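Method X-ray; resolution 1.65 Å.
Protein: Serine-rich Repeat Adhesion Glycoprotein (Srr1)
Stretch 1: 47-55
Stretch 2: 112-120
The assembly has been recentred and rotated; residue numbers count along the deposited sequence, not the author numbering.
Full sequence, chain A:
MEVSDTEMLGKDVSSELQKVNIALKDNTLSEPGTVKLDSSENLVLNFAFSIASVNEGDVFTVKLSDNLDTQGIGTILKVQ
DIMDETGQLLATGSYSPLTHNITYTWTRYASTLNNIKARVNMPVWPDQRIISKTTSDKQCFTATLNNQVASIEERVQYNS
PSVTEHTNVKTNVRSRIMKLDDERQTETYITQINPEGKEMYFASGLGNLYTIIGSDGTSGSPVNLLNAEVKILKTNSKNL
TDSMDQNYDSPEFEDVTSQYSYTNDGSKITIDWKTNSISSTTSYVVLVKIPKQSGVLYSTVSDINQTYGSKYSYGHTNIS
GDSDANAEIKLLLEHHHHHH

Stretch 1, residues 47-55: FAFSIASVN
Stretch 2 (112-120) TLNNIKARV

Antiparallel strands often present two faces of different character, and the pairing of residues 47-51 with 116-120 in this adhesin is a compact example: one face is wholly apolar and buried, the other mixed, with Lys117 and Arg119 exposed and Ala48 buried. Its apolar centre is the face carrying Phe47, Phe49, Ile51, Ile116, Ala118 and Val120. Both phenylalanines adopt the p rotamer (chi1 near 60°, chi2 near 88°), which swings each ring across to the neighbouring strand so that it lies flat over the directly paired residue. Phe49 covers Ala118, with CB of Ala118 3.7 Å from the centroid of the Phe49 ring and 3.4 Å from Phe49 CZ; Phe47 repeats the motif on Val120 (chi1 t), whose CB sits 3.8 Å from the Phe47 ring centroid and 3.5 Å from Phe47 CZ. These are CH-pi contacts over the ring face, favoured by the weakly polarised C-H groups and the electron-rich ring. At the third pair the aromatic gives way to aliphatic packing: Ile51 (t, t) places CG2 3.8 Å from CB of Ile116 (m, t), and Ile116 CD1 reaches 3.9 Å from CG2 of Val54 (m), extending the apolar surface past the strand pair.

Beneath these side chains runs a regular backbone ladder. The strand axes approach to 4.7 Å, with 173° between their N-to-C directions, nearly exactly antiparallel, and both strands hold extended phi/psi values, such as Phe47 -151/161, Phe49 -170/172, Ile116 -83/137 and Val120 -140/140. Phe47-Val120, Phe49-Ala118 and Ile51-Ile116 are hydrogen-bonded pairs, with CA atoms 5.3 to 5.5 Å apart. Each makes two reciprocal bonds: Phe47 N to Val120 O and Val120 N to Phe47 O, both 2.9 Å; Phe49 N to Ala118 O, 3.1 Å, and Ala118 N to Phe49 O, 2.9 Å; Ile51 N to Ile116 O and Ile116 N to Ile51 O, both 2.9 Å. Between them lie the closer non-hydrogen-bonded pairs, Ala48-Arg119 (CA-CA 4.2 Å) and Ser50-Lys117 (CA-CA 4.6 Å), where CA-H groups approach carbonyls: CA of Ala48 is 3.2 Å from Ala118 O, and CA of Ser50 is 3.2 Å from Ile116 O.

The opposite face is more polar. Arg119 (t, t, m, chi4 -82°) lays its guanidinium over Ala48, with NH1 3.5 Å from Ala48 CB, while Ser50 OG (m) stands 4.0 Å from CG of Lys117 (m, t, m, m).

At the outer edge the backbone turns: Ala52 has phi/psi -60/-47 and Asn115 56/68, yet Asn115 N still donates to Ala52 O at 2.8 Å. Beyond, a water links the two stretches, accepting from Val54 N at 3.0 Å and lying 2.7 Å from Leu113 O, one of more acceptors than it has protons for.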

ATOM      1  N   PHE A  47     -14.865 -12.278  12.885  1.00 15.76           N
ATOM      2  CA  PHE A  47     -15.129 -12.462  14.303  1.00 15.37           C
ATOM      3  C   PHE A  47     -16.619 -12.394  14.552  1.00 16.75           C
ATOM      4  O   PHE A  47     -17.381 -11.871  13.737  1.00 16.59           O
ATOM      5  CB  PHE A  47     -14.349 -11.445  15.172  1.00 15.89           C
ATOM      6  CG  PHE A  47     -14.644 -10.008  14.885  1.00 15.97           C
ATOM      7  CD1 PHE A  47     -15.682  -9.357  15.534  1.00 18.10           C
ATOM      8  CD2 PHE A  47     -13.850  -9.300  13.992  1.00 18.96           C
ATOM      9  CE1 PHE A  47     -15.947  -8.015  15.264  1.00 20.19           C
ATOM     10  CE2 PHE A  47     -14.110  -7.967  13.732  1.00 19.24           C
ATOM     11  CZ  PHE A  47     -15.154  -7.342  14.359  1.00 19.35           C
ATOM     12  N   ALA A  48     -17.033 -12.922  15.703  1.00 15.66           N
ATOM     13  CA  ALA A  48     -18.430 -12.907  16.069  1.00 15.91           C
ATOM     14  C   ALA A  48     -18.528 -13.094  17.572  1.00 15.41           C
ATOM     15  O   ALA A  48     -17.610 -13.641  18.207  1.00 15.47           O
ATOM     16  CB  ALA A  48     -19.167 -14.028  15.358  1.00 17.23           C
ATOM     17  N   PHE A  49     -19.641 -12.653  18.131  1.00 16.38           N
ATOM     18  CA  PHE A  49     -19.928 -12.809  19.556  1.00 16.82           C
ATOM     19  C   PHE A  49     -21.384 -12.426  19.837  1.00 17.98           C
ATOM     20  O   PHE A  49     -22.095 -11.942  18.945  1.00 18.70           O
ATOM     21  CB  PHE A  49     -18.996 -11.912  20.419  1.00 15.89           C
ATOM     22  CG  PHE A  49     -19.112 -10.447  20.126  1.00 16.68           C
ATOM     23  CD1 PHE A  49     -20.063  -9.650  20.758  1.00 17.67           C
ATOM     24  CD2 PHE A  49     -18.252  -9.850  19.205  1.00 16.03           C
ATOM     25  CE1 PHE A  49     -20.175  -8.299  20.479  1.00 18.87           C
ATOM     26  CE2 PHE A  49     -18.379  -8.502  18.911  1.00 17.09           C
ATOM     27  CZ  PHE A  49     -19.325  -7.726  19.551  1.00 18.62           C
ATOM     28  N   SER A  50     -21.811 -12.687  21.066  1.00 18.23           N
ATOM     29  CA  SER A  50     -23.069 -12.236  21.587  1.00 19.88           C
ATOM     30  C   SER A  50     -22.808 -11.366  22.810  1.00 20.81           C
ATOM     31  O   SER A  50     -21.791 -11.523  23.495  1.00 20.63           O
ATOM     32  CB  SER A  50     -23.938 -13.411  22.032  1.00 22.04           C
ATOM     33  OG  SER A  50     -24.343 -14.157  20.917  1.00 24.44           O
ATOM     34  N   ILE A  51     -23.746 -10.462  23.100  1.00 22.32           N
ATOM     35  CA  ILE A  51     -23.652  -9.621  24.300  1.00 23.44           C
ATOM     36  C   ILE A  51     -25.090  -9.326  24.778  1.00 25.78           C
ATOM     37  O   ILE A  51     -25.970  -8.968  23.971  1.00 24.47           O
ATOM     38  CB  ILE A  51     -22.779  -8.354  24.060  1.00 24.13           C
ATOM     39  CG1 ILE A  51     -22.574  -7.607  25.373  1.00 26.48           C
ATOM     40  CG2 ILE A  51     -23.370  -7.426  23.000  1.00 23.74           C
ATOM     41  CD1 ILE A  51     -21.439  -6.615  25.322  1.00 27.72           C
ATOM     42  N   ALA A  52     -25.357  -9.545  26.062  1.00 28.09           N
ATOM     43  CA  ALA A  52     -26.721  -9.368  26.596  1.00 31.15           C
ATOM     44  C   ALA A  52     -27.271  -7.959  26.426  1.00 31.57           C
ATOM     45  O   ALA A  52     -28.427  -7.766  26.026  1.00 33.35           O
ATOM     46  CB  ALA A  52     -26.754  -9.773  28.059  1.00 33.49           C
ATOM     47  N   SER A  53     -26.468  -6.974  26.774  1.00 30.99           N
ATOM     48  CA  SER A  53     -26.883  -5.604  26.614  1.00 31.33           C
ATOM     49  C   SER A  53     -25.677  -4.699  26.661  1.00 27.63           C
ATOM     50  O   SER A  53     -24.638  -5.065  27.202  1.00 30.38           O
ATOM     51  CB  SER A  53     -27.894  -5.199  27.688  1.00 35.59           C
ATOM     52  OG  SER A  53     -27.259  -4.962  28.925  1.00 39.62           O
ATOM     53  N   VAL A  54     -25.823  -3.522  26.070  1.00 27.09           N
ATOM     54  CA  VAL A  54     -24.777  -2.527  26.034  1.00 26.58           C
ATOM     55  C   VAL A  54     -25.343  -1.130  26.271  1.00 26.95           C
ATOM     56  O   VAL A  54     -26.554  -0.938  26.238  1.00 27.98           O
ATOM     57  CB  VAL A  54     -24.068  -2.512  24.664  1.00 26.59           C
ATOM     58  CG1 VAL A  54     -23.546  -3.902  24.328  1.00 26.64           C
ATOM     59  CG2 VAL A  54     -25.004  -1.999  23.564  1.00 24.89           C
ATOM     60  N   ASN A  55     -24.456  -0.184  26.558  1.00 27.12           N
ATOM     61  CA  ASN A  55     -24.799   1.224  26.709  1.00 28.16           C
ATOM     62  C   ASN A  55     -24.220   2.005  25.552  1.00 26.02           C
ATOM     63  O   ASN A  55     -23.151   1.645  25.036  1.00 24.77           O
ATOM     64  CB  ASN A  55     -24.241   1.795  28.006  1.00 32.53           C
ATOM     65  CG  ASN A  55     -24.920   1.226  29.224  1.00 37.21           C
ATOM     66  OD1 ASN A  55     -26.146   1.097  29.254  1.00 37.46           O
ATOM     67  ND2 ASN A  55     -24.137   0.904  30.247  1.00 40.78           N
ATOM     68  N   THR A 112     -30.841  -0.095  23.220  1.00 32.11           N
ATOM     69  CA  THR A 112     -32.266  -0.397  23.436  1.00 33.41           C
ATOM     70  C   THR A 112     -32.557  -1.888  23.313  1.00 33.20           C
ATOM     71  O   THR A 112     -33.645  -2.343  23.657  1.00 34.82           O
ATOM     72  CB  THR A 112     -33.190   0.324  22.417  1.00 35.16           C
ATOM     73  OG1 THR A 112     -33.008  -0.201  21.088  1.00 33.56           O
ATOM     74  CG2 THR A 112     -32.945   1.818  22.411  1.00 35.30           C
ATOM     75  N   LEU A 113     -31.583  -2.656  22.834  1.00 31.87           N
ATOM     76  CA  LEU A 113     -31.787  -4.072  22.590  1.00 33.18           C
ATOM     77  C   LEU A 113     -31.349  -4.989  23.704  1.00 34.59           C
ATOM     78  O   LEU A 113     -30.685  -4.589  24.667  1.00 36.50           O
ATOM     79  CB  LEU A 113     -31.015  -4.480  21.333  1.00 30.98           C
ATOM     80  CG  LEU A 113     -31.281  -3.658  20.075  1.00 30.91           C
ATOM     81  CD1 LEU A 113     -30.373  -4.125  18.960  1.00 29.60           C
ATOM     82  CD2 LEU A 113     -32.736  -3.755  19.642  1.00 32.56           C
ATOM     83  N   ASN A 114     -31.755  -6.244  23.563  1.00 37.43           N
ATOM     84  CA  ASN A 114     -31.300  -7.308  24.439  1.00 38.60           C
ATOM     85  C   ASN A 114     -30.838  -8.454  23.561  1.00 35.88           C
ATOM     86  O   ASN A 114     -31.410  -8.689  22.493  1.00 36.57           O
ATOM     87  CB  ASN A 114     -32.365  -7.773  25.419  1.00 43.44           C
ATOM     88  CG  ASN A 114     -32.600  -6.769  26.529  1.00 49.79           C
ATOM     89  OD1 ASN A 114     -32.135  -6.960  27.655  1.00 56.00           O
ATOM     90  ND2 ASN A 114     -33.256  -5.662  26.204  1.00 52.39           N
ATOM     91  N   ASN A 115     -29.797  -9.142  24.016  1.00 33.57           N
ATOM     92  CA  ASN A 115     -29.230 -10.299  23.325  1.00 34.09           C
ATOM     93  C   ASN A 115     -28.833  -9.974  21.897  1.00 32.02           C
ATOM     94  O   ASN A 115     -29.433 -10.444  20.933  1.00 33.58           O
ATOM     95  CB  ASN A 115     -30.195 -11.472  23.381  1.00 36.14           C
ATOM     96  CG  ASN A 115     -30.539 -11.857  24.811  1.00 38.69           C
ATOM     97  OD1 ASN A 115     -29.676 -11.892  25.685  1.00 39.34           O
ATOM     98  ND2 ASN A 115     -31.802 -12.133  25.052  1.00 43.53           N
ATOM     99  N   ILE A 116     -27.812  -9.141  21.800  1.00 26.94           N
ATOM    100  CA  ILE A 116     -27.260  -8.681  20.551  1.00 25.08           C
ATOM    101  C   ILE A 116     -26.279  -9.705  19.991  1.00 23.73           C
ATOM    102  O   ILE A 116     -25.482 -10.278  20.723  1.00 23.53           O
ATOM    103  CB  ILE A 116     -26.478  -7.368  20.781  1.00 24.07           C
ATOM    104  CG1 ILE A 116     -27.438  -6.250  21.204  1.00 26.53           C
ATOM    105  CG2 ILE A 116     -25.696  -6.957  19.528  1.00 24.22           C
ATOM    106  CD1 ILE A 116     -26.722  -5.030  21.718  1.00 27.67           C
ATOM    107  N   LYS A 117     -26.370  -9.925  18.683  1.00 23.93           N
ATOM    108  CA  LYS A 117     -25.425 -10.770  17.959  1.00 22.93           C
ATOM    109  C   LYS A 117     -24.602  -9.894  17.039  1.00 23.46           C
ATOM    110  O   LYS A 117     -25.145  -9.024  16.362  1.00 24.59           O
ATOM    111  CB  LYS A 117     -26.178 -11.797  17.144  1.00 25.26           C
ATOM    112  CG  LYS A 117     -26.840 -12.818  18.040  1.00 27.79           C
ATOM    113  CD  LYS A 117     -27.337 -14.006  17.261  1.00 32.25           C
ATOM    114  CE  LYS A 117     -28.454 -13.621  16.325  1.00 33.37           C
ATOM    115  NZ  LYS A 117     -29.639 -13.079  17.042  1.00 38.47           N
ATOM    116  N   ALA A 118     -23.295 -10.119  17.018  1.00 20.45           N
ATOM    117  CA  ALA A 118     -22.410  -9.362  16.170  1.00 20.75           C
ATOM    118  C   ALA A 118     -21.622 -10.341  15.315  1.00 19.89           C
ATOM    119  O   ALA A 118     -21.192 -11.378  15.787  1.00 19.29           O
ATOM    120  CB  ALA A 118     -21.473  -8.491  17.008  1.00 22.03           C
ATOM    121  N   ARG A 119     -21.410 -10.005  14.042  1.00 19.73           N
ATOM    122  CA  ARG A 119     -20.654 -10.871  13.161  1.00 20.90           C
ATOM    123  C   ARG A 119     -20.049  -9.980  12.095  1.00 22.07           C
ATOM    124  O   ARG A 119     -20.761  -9.206  11.460  1.00 23.16           O
ATOM    125  CB  ARG A 119     -21.567 -11.923  12.508  1.00 23.08           C
ATOM    126  CG  ARG A 119     -20.854 -12.964  11.665  1.00 25.25           C
ATOM    127  CD  ARG A 119     -21.759 -14.152  11.307  1.00 25.48           C
ATOM    128  NE  ARG A 119     -22.279 -14.764  12.531  1.00 24.89           N
ATOM    129  CZ  ARG A 119     -21.603 -15.635  13.272  1.00 24.67           C
ATOM    130  NH1 ARG A 119     -20.411 -16.100  12.865  1.00 26.71           N
ATOM    131  NH2 ARG A 119     -22.106 -16.042  14.417  1.00 25.63           N
ATOM    132  N   VAL A 120     -18.744 -10.119  11.879  1.00 19.56           N
ATOM    133  CA  VAL A 120     -18.029  -9.293  10.932  1.00 19.40           C
ATOM    134  C   VAL A 120     -16.991 -10.078  10.135  1.00 18.58           C
ATOM    135  O   VAL A 120     -16.327 -10.995  10.680  1.00 17.98           O
ATOM    136  CB  VAL A 120     -17.257  -8.181  11.705  1.00 18.95           C
ATOM    137  CG1 VAL A 120     -16.360  -7.351  10.774  1.00 20.80           C
ATOM    138  CG2 VAL A 120     -18.223  -7.277  12.450  1.00 20.34           C
TER
HETATM  139  O   HOH W   1     -28.467  -3.114  24.760  1.00 29.06           O